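Local coordinates for protein D-xylonate dehydratase (PDB 5OYN) that catalyses the dehydration of D-xylonate to 2-dehydro-3-deoxy-D-arabinonate, and of D-gluconate with similar efficiency, using a [2Fe-2S] cluster and magnesium, at residues 434-445 against 473-481; 463-471 against 566-576. All coordinates share one frame; numbering follows the deposited sequence.

Contact 1: 434-445 against 473-481; sequences FDGSDDYHKRIN and VVNMQPPDH
A pair of Met-aromatic contacts, from Met476 to Tyr440 and Phe434, joins the end of strand 426-435 and helix 436-443 to the loop that follows the magnesium ligand Glu472. Met476 CG sits over one face of the Tyr440 ring, 3.7 Å from its centroid and 27° off the normal, which fits a CH-pi contact. Its SD reaches both rings obliquely, at 4.3 Å from the Tyr440 centroid and 5.1 Å from that of Phe434. The opposite face of Tyr440 carries Ile444 CB, so the ring is held between two aliphatic groups. With CG anti to the backbone N, chi1 164° carries the ring across to the loop, where Tyr440 OH donates to Gln477 O at 2.6 Å, in the carbonyl plane and on a lone pair. Farther along, Ile444 CD1 packs on Pro479 CG at 3.8 Å. Asn445 then receives the nearly straight bond from Asp480 N to its OD1 (2.7 Å, 176°) just after the N-cap residue Pro479, while its ND2 gives a weak bond to Asp480 OD1. Met476 also packs against Leu457 and Ile459 of strand 455-460, to which Phe434 is joined by backbone bonds; helix 177-187 meets Gln477 and Asp480.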
# COMPACT_ATOMS: atom_id res chain seq x y z
N PHE A 434 -37.79 4.89 -32.12
CA PHE A 434 -37.21 3.62 -31.71
C PHE A 434 -37.54 3.36 -30.25
O PHE A 434 -37.55 4.29 -29.43
CB PHE A 434 -35.71 3.61 -31.91
CG PHE A 434 -35.29 3.92 -33.30
CD1 PHE A 434 -35.36 2.95 -34.29
CD2 PHE A 434 -34.82 5.18 -33.62
CE1 PHE A 434 -34.96 3.23 -35.59
CE2 PHE A 434 -34.42 5.47 -34.91
CZ PHE A 434 -34.49 4.49 -35.90
N ASP A 435 -37.79 2.10 -29.93
CA ASP A 435 -38.15 1.74 -28.56
C ASP A 435 -36.92 1.12 -27.90
O ASP A 435 -36.76 -0.11 -27.82
CB ASP A 435 -39.36 0.81 -28.54
CG ASP A 435 -40.67 1.59 -28.55
OD1 ASP A 435 -41.11 2.03 -27.46
OD2 ASP A 435 -41.25 1.76 -29.65
N GLY A 436 -36.04 1.99 -27.42
CA GLY A 436 -34.82 1.57 -26.76
C GLY A 436 -33.63 1.55 -27.71
O GLY A 436 -33.74 1.81 -28.91
N SER A 437 -32.48 1.23 -27.13
CA SER A 437 -31.23 1.22 -27.89
C SER A 437 -31.18 0.05 -28.85
O SER A 437 -30.81 0.21 -30.02
CB SER A 437 -30.04 1.20 -26.93
OG SER A 437 -28.82 1.46 -27.62
N ASP A 438 -31.53 -1.15 -28.37
CA ASP A 438 -31.47 -2.32 -29.23
C ASP A 438 -32.31 -2.11 -30.47
O ASP A 438 -31.85 -2.36 -31.60
CB ASP A 438 -31.92 -3.56 -28.46
CG ASP A 438 -31.82 -4.84 -29.30
OD1 ASP A 438 -30.83 -5.01 -30.05
OD2 ASP A 438 -32.74 -5.68 -29.19
N ASP A 439 -33.53 -1.61 -30.28
CA ASP A 439 -34.43 -1.29 -31.39
C ASP A 439 -33.73 -0.42 -32.44
O ASP A 439 -33.74 -0.74 -33.63
CB ASP A 439 -35.68 -0.61 -30.83
CG ASP A 439 -36.83 -0.54 -31.84
OD1 ASP A 439 -37.00 -1.48 -32.64
OD2 ASP A 439 -37.57 0.48 -31.80
N TYR A 440 -33.12 0.68 -32.00
CA TYR A 440 -32.42 1.58 -32.92
C TYR A 440 -31.40 0.82 -33.76
O TYR A 440 -31.37 0.95 -34.99
CB TYR A 440 -31.76 2.72 -32.15
CG TYR A 440 -30.70 3.47 -32.93
CD1 TYR A 440 -29.37 3.07 -32.92
CD2 TYR A 440 -31.02 4.59 -33.66
CE1 TYR A 440 -28.40 3.76 -33.64
CE2 TYR A 440 -30.06 5.29 -34.38
CZ TYR A 440 -28.75 4.87 -34.37
OH TYR A 440 -27.80 5.57 -35.08
N HIS A 441 -30.55 0.02 -33.11
CA HIS A 441 -29.45 -0.65 -33.82
C HIS A 441 -29.97 -1.65 -34.84
O HIS A 441 -29.34 -1.86 -35.88
CB HIS A 441 -28.50 -1.33 -32.83
CG HIS A 441 -27.56 -0.37 -32.16
ND1 HIS A 441 -26.58 0.31 -32.86
CD2 HIS A 441 -27.50 0.08 -30.89
CE1 HIS A 441 -25.93 1.11 -32.03
NE2 HIS A 441 -26.47 0.99 -30.83
N LYS A 442 -31.12 -2.25 -34.58
CA LYS A 442 -31.60 -3.29 -35.48
C LYS A 442 -32.28 -2.73 -36.72
O LYS A 442 -32.21 -3.35 -37.79
CB LYS A 442 -32.51 -4.24 -34.71
CG LYS A 442 -31.75 -5.22 -33.78
CD LYS A 442 -30.56 -5.95 -34.48
CE LYS A 442 -29.15 -5.30 -34.33
NZ LYS A 442 -28.18 -5.89 -35.30
N ARG A 443 -32.91 -1.55 -36.63
CA ARG A 443 -33.70 -1.02 -37.74
C ARG A 443 -33.12 0.23 -38.40
O ARG A 443 -33.63 0.63 -39.45
CB ARG A 443 -35.13 -0.72 -37.27
CG ARG A 443 -35.89 -1.90 -36.65
CD ARG A 443 -37.14 -1.43 -35.89
NE ARG A 443 -37.78 -0.32 -36.60
CZ ARG A 443 -38.46 0.68 -36.02
NH1 ARG A 443 -38.61 0.73 -34.70
NH2 ARG A 443 -38.99 1.63 -36.78
N ILE A 444 -32.07 0.85 -37.85
CA ILE A 444 -31.66 2.17 -38.33
C ILE A 444 -31.21 2.13 -39.79
O ILE A 444 -31.38 3.11 -40.53
CB ILE A 444 -30.55 2.76 -37.43
CG1 ILE A 444 -30.09 4.11 -37.98
CG2 ILE A 444 -29.36 1.82 -37.34
CD1 ILE A 444 -31.08 5.18 -37.74
N ASN A 445 -30.64 1.02 -40.23
CA ASN A 445 -30.19 0.88 -41.61
C ASN A 445 -31.20 0.14 -42.48
O ASN A 445 -30.88 -0.22 -43.62
CB ASN A 445 -28.83 0.19 -41.64
CG ASN A 445 -27.69 1.15 -41.41
OD1 ASN A 445 -27.64 2.23 -42.03
ND2 ASN A 445 -26.79 0.80 -40.51
N VAL A 473 -28.30 7.12 -24.38
CA VAL A 473 -28.55 6.50 -25.69
C VAL A 473 -29.16 7.46 -26.72
O VAL A 473 -29.58 7.02 -27.80
CB VAL A 473 -29.46 5.27 -25.54
CG1 VAL A 473 -28.76 4.15 -24.78
CG2 VAL A 473 -30.79 5.64 -24.90
N VAL A 474 -29.20 8.76 -26.42
CA VAL A 474 -29.88 9.69 -27.32
C VAL A 474 -28.98 10.14 -28.47
O VAL A 474 -29.48 10.49 -29.54
CB VAL A 474 -30.43 10.88 -26.53
CG1 VAL A 474 -31.04 11.92 -27.46
CG2 VAL A 474 -31.49 10.41 -25.52
N ASN A 475 -27.65 10.14 -28.29
CA ASN A 475 -26.79 10.60 -29.38
C ASN A 475 -26.79 9.60 -30.54
O ASN A 475 -25.73 9.08 -30.92
CB ASN A 475 -25.37 10.89 -28.88
CG ASN A 475 -24.74 9.73 -28.10
OD1 ASN A 475 -25.37 9.12 -27.23
ND2 ASN A 475 -23.48 9.43 -28.40
N MET A 476 -27.97 9.35 -31.12
CA MET A 476 -28.11 8.46 -32.27
C MET A 476 -27.47 9.05 -33.52
O MET A 476 -27.52 10.26 -33.74
CB MET A 476 -29.59 8.18 -32.54
CG MET A 476 -30.24 7.23 -31.55
SD MET A 476 -32.06 7.23 -31.62
CE MET A 476 -32.38 8.84 -30.92
N GLN A 477 -26.88 8.18 -34.35
CA GLN A 477 -26.21 8.66 -35.56
C GLN A 477 -27.04 8.37 -36.81
O GLN A 477 -27.86 7.45 -36.82
CB GLN A 477 -24.81 8.05 -35.70
CG GLN A 477 -24.77 6.56 -36.02
CD GLN A 477 -23.37 6.09 -36.40
OE1 GLN A 477 -22.37 6.62 -35.88
NE2 GLN A 477 -23.28 5.12 -37.29
N PRO A 478 -26.84 9.14 -37.89
CA PRO A 478 -27.56 8.89 -39.14
C PRO A 478 -27.34 7.47 -39.63
O PRO A 478 -26.36 6.82 -39.26
CB PRO A 478 -26.95 9.91 -40.11
CG PRO A 478 -26.44 10.99 -39.25
CD PRO A 478 -26.00 10.35 -37.97
N PRO A 479 -28.25 6.96 -40.47
CA PRO A 479 -28.00 5.67 -41.13
C PRO A 479 -26.78 5.75 -42.04
O PRO A 479 -26.30 6.83 -42.39
CB PRO A 479 -29.28 5.41 -41.93
CG PRO A 479 -30.31 6.31 -41.30
CD PRO A 479 -29.58 7.50 -40.79
N ASP A 480 -26.28 4.57 -42.43
CA ASP A 480 -25.00 4.52 -43.12
C ASP A 480 -25.06 5.27 -44.45
O ASP A 480 -24.15 6.04 -44.78
CB ASP A 480 -24.57 3.07 -43.35
CG ASP A 480 -24.44 2.28 -42.06
OD1 ASP A 480 -24.65 2.85 -40.96
OD2 ASP A 480 -24.12 1.07 -42.15
N HIS A 481 -26.15 5.07 -45.21
CA HIS A 481 -26.23 5.69 -46.53
C HIS A 481 -26.11 7.20 -46.45
O HIS A 481 -25.50 7.82 -47.33
CB HIS A 481 -27.51 5.24 -47.25
CG HIS A 481 -28.75 5.95 -46.82
ND1 HIS A 481 -29.73 5.35 -46.06
CD2 HIS A 481 -29.21 7.21 -47.08
CE1 HIS A 481 -30.71 6.21 -45.84
NE2 HIS A 481 -30.42 7.34 -46.45

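Contact 2: 463-471 against 566-576; sequences GPIGWPGSA and QEIYRAHASQL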
# COMPACT_ATOMS: atom_id res chain seq x y z
N GLY A 463 -35.88 6.42 -19.92
CA GLY A 463 -35.91 7.30 -18.78
C GLY A 463 -35.71 6.54 -17.49
O GLY A 463 -35.50 5.32 -17.49
N PRO A 464 -35.78 7.26 -16.37
CA PRO A 464 -35.57 6.63 -15.06
C PRO A 464 -36.40 5.38 -14.82
O PRO A 464 -35.95 4.46 -14.13
CB PRO A 464 -35.93 7.74 -14.07
CG PRO A 464 -35.69 9.02 -14.82
CD PRO A 464 -35.88 8.73 -16.29
N ILE A 465 -37.61 5.32 -15.38
CA ILE A 465 -38.49 4.18 -15.15
C ILE A 465 -38.36 3.16 -16.27
O ILE A 465 -38.33 1.95 -16.02
CB ILE A 465 -39.95 4.68 -15.00
CG1 ILE A 465 -40.05 5.75 -13.91
CG2 ILE A 465 -40.88 3.52 -14.70
CD1 ILE A 465 -39.80 5.22 -12.50
N GLY A 466 -38.27 3.64 -17.51
CA GLY A 466 -38.32 2.73 -18.64
C GLY A 466 -37.13 1.79 -18.72
O GLY A 466 -37.28 0.61 -19.06
N TRP A 467 -35.92 2.28 -18.39
CA TRP A 467 -34.70 1.55 -18.72
C TRP A 467 -34.43 0.36 -17.80
O TRP A 467 -34.18 -0.75 -18.30
CB TRP A 467 -33.52 2.51 -18.73
CG TRP A 467 -32.33 1.96 -19.47
CD1 TRP A 467 -31.19 1.45 -18.92
CD2 TRP A 467 -32.18 1.85 -20.89
NE1 TRP A 467 -30.34 1.04 -19.91
CE2 TRP A 467 -30.92 1.27 -21.13
CE3 TRP A 467 -32.98 2.19 -21.98
CZ2 TRP A 467 -30.44 1.03 -22.42
CZ3 TRP A 467 -32.51 1.95 -23.26
CH2 TRP A 467 -31.25 1.37 -23.47
N PRO A 468 -34.44 0.51 -16.45
CA PRO A 468 -34.63 1.66 -15.55
C PRO A 468 -33.35 2.40 -15.28
O PRO A 468 -32.29 1.91 -15.65
CB PRO A 468 -35.14 1.01 -14.27
CG PRO A 468 -34.52 -0.34 -14.27
CD PRO A 468 -34.29 -0.75 -15.70
N GLY A 469 -33.43 3.55 -14.61
CA GLY A 469 -32.33 4.50 -14.54
C GLY A 469 -32.11 5.05 -15.93
O GLY A 469 -31.97 4.28 -16.87
N SER A 470 -32.11 6.37 -16.11
CA SER A 470 -32.01 6.89 -17.47
C SER A 470 -30.70 6.45 -18.11
O SER A 470 -29.71 6.20 -17.42
CB SER A 470 -32.13 8.41 -17.44
OG SER A 470 -31.51 8.92 -16.27
N ALA A 471 -30.70 6.35 -19.44
CA ALA A 471 -29.57 5.80 -20.17
C ALA A 471 -29.03 6.79 -21.20
O ALA A 471 -29.77 7.58 -21.79
CB ALA A 471 -29.94 4.50 -20.87
N GLN A 566 -33.57 -2.45 -8.59
CA GLN A 566 -34.39 -1.86 -9.65
C GLN A 566 -35.85 -1.73 -9.22
O GLN A 566 -36.51 -0.74 -9.56
CB GLN A 566 -34.27 -2.69 -10.93
CG GLN A 566 -32.94 -2.53 -11.64
CD GLN A 566 -32.83 -3.44 -12.83
OE1 GLN A 566 -33.84 -3.91 -13.36
NE2 GLN A 566 -31.60 -3.71 -13.27
N GLU A 567 -36.36 -2.71 -8.46
CA GLU A 567 -37.71 -2.59 -7.92
C GLU A 567 -37.82 -1.35 -7.04
O GLU A 567 -38.77 -0.56 -7.18
CB GLU A 567 -38.08 -3.84 -7.13
CG GLU A 567 -39.34 -3.65 -6.29
CD GLU A 567 -40.22 -4.88 -6.21
OE1 GLU A 567 -41.19 -4.87 -5.41
OE2 GLU A 567 -39.95 -5.86 -6.95
N ILE A 568 -36.87 -1.16 -6.12
CA ILE A 568 -36.89 0.03 -5.29
C ILE A 568 -36.77 1.28 -6.14
O ILE A 568 -37.52 2.24 -5.98
CB ILE A 568 -35.78 -0.01 -4.23
CG1 ILE A 568 -36.07 -1.10 -3.20
CG2 ILE A 568 -35.62 1.36 -3.58
CD1 ILE A 568 -34.81 -1.75 -2.68
N TYR A 569 -35.80 1.29 -7.07
CA TYR A 569 -35.57 2.48 -7.88
C TYR A 569 -36.81 2.85 -8.67
O TYR A 569 -37.27 4.00 -8.65
CB TYR A 569 -34.38 2.28 -8.81
CG TYR A 569 -34.00 3.52 -9.60
CD1 TYR A 569 -33.10 4.44 -9.08
CD2 TYR A 569 -34.53 3.76 -10.87
CE1 TYR A 569 -32.75 5.58 -9.80
CE2 TYR A 569 -34.19 4.90 -11.59
CZ TYR A 569 -33.30 5.81 -11.05
OH TYR A 569 -32.93 6.95 -11.76
N ARG A 570 -37.38 1.88 -9.39
CA ARG A 570 -38.59 2.14 -10.16
C ARG A 570 -39.72 2.63 -9.27
O ARG A 570 -40.58 3.40 -9.72
CB ARG A 570 -38.98 0.89 -10.94
CG ARG A 570 -38.47 0.91 -12.36
CD ARG A 570 -38.74 -0.40 -13.07
NE ARG A 570 -38.60 -0.25 -14.51
CZ ARG A 570 -38.62 -1.27 -15.37
NH1 ARG A 570 -38.77 -2.52 -14.92
NH2 ARG A 570 -38.48 -1.04 -16.67
N ALA A 571 -39.72 2.23 -7.99
CA ALA A 571 -40.80 2.64 -7.09
C ALA A 571 -40.67 4.10 -6.67
O ALA A 571 -41.67 4.83 -6.69
CB ALA A 571 -40.83 1.73 -5.87
N HIS A 572 -39.48 4.56 -6.28
CA HIS A 572 -39.33 5.86 -5.65
C HIS A 572 -38.61 6.92 -6.49
O HIS A 572 -38.52 8.07 -6.07
CB HIS A 572 -38.59 5.71 -4.31
CG HIS A 572 -39.24 4.74 -3.37
ND1 HIS A 572 -40.06 5.14 -2.34
CD2 HIS A 572 -39.17 3.39 -3.29
CE1 HIS A 572 -40.47 4.08 -1.67
NE2 HIS A 572 -39.94 3.00 -2.22
N ALA A 573 -38.09 6.57 -7.67
CA ALA A 573 -37.34 7.53 -8.47
C ALA A 573 -38.28 8.52 -9.16
O ALA A 573 -39.27 8.13 -9.79
CB ALA A 573 -36.48 6.82 -9.51
N SER A 574 -37.94 9.81 -9.06
CA SER A 574 -38.61 10.89 -9.77
C SER A 574 -38.17 10.91 -11.23
O SER A 574 -37.40 10.07 -11.69
CB SER A 574 -38.30 12.22 -9.10
OG SER A 574 -37.19 12.85 -9.71
N GLN A 575 -38.65 11.90 -11.97
CA GLN A 575 -38.14 12.10 -13.32
C GLN A 575 -36.99 13.09 -13.29
O GLN A 575 -36.79 13.83 -12.32
CB GLN A 575 -39.25 12.59 -14.26
CG GLN A 575 -40.41 11.64 -14.39
CD GLN A 575 -40.14 10.55 -15.41
OE1 GLN A 575 -40.08 10.82 -16.62
NE2 GLN A 575 -39.95 9.32 -14.93
N LEU A 576 -36.21 13.10 -14.39
CA LEU A 576 -35.05 13.98 -14.46
C LEU A 576 -35.42 15.46 -14.44
O LEU A 576 -34.55 16.30 -14.20
CB LEU A 576 -34.21 13.66 -15.71
CG LEU A 576 -33.90 12.17 -15.90
CD1 LEU A 576 -33.37 11.89 -17.29
CD2 LEU A 576 -32.92 11.65 -14.79
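Side-chain-to-backbone bonds from Arg570 to two consecutive carbonyls tie the turn 464-467, helical in its backbone angles, to the C-terminal end of helix 564-572. Arg570 NE donates to Ile465 O at 2.7 Å, and the acceptor lies 1° out of the guanidinium plane. NH2 adds weak bonds to Ile465 O and to Gly466 O, both 3.1 Å. The side chain runs extended from CG to NE, bringing the edge of the guanidinium to these carbonyls while Pro468 CG, in the residue after a cis peptide bond, lies over one face. Arg570 NH2 also bonds Pro559 O, and NH1 bonds Thr561 OG1. Replacing Arg570 by an alanine would probably leave the carbonyls of Ile465 and Gly466 without these donors and release the turn from the loop before the helix. A trans chi1 (-175°) sets the Tyr569 ring beside the turn; its CE2 edge lies next to Pro464 O, which accepts the backbone N-H of Gly469, and Ala573 CB covers one face. Beyond the helix end, Leu576 CG meets Pro464 CG at 3.8 Å, and its methyls lie against the Ser470 side chain. Ile465 CG1 rests 3.7 Å from Gln575 NE2, an amide nitrogen bonded to Glu513, which also takes the backbone N-H groups of Ile465 and Gly466. Helix 109-125 packs on Gln566 and Tyr569, and strand 507-511 meets Gln575 and Leu576.

The centres of contacts 1 and 2 lie about 22 Å apart, yet the two touch through Trp467: its CH2 is 3.7 Å from Ser437 CB and 4.0 Å from Val473 CG1. The segments interleave in sequence, in the order 434-445, 463-471, 473-481 and 566-576, all in the C-terminal part typical of dihydroxy-acid/6-phosphogluconate dehydratases. Strands 426-435 and 455-460 are neighbours in the mixed sheet, and the chain leaving the second supplies 463-471 and then 473-481. Between these two segments comes Glu472, a magnesium ligand, so the chain flanking it packs, before it, on 566-576 and, after it, on 434-445, an arrangement consistent with helping to hold Glu472 in place. Both contacts also reach the second subunit.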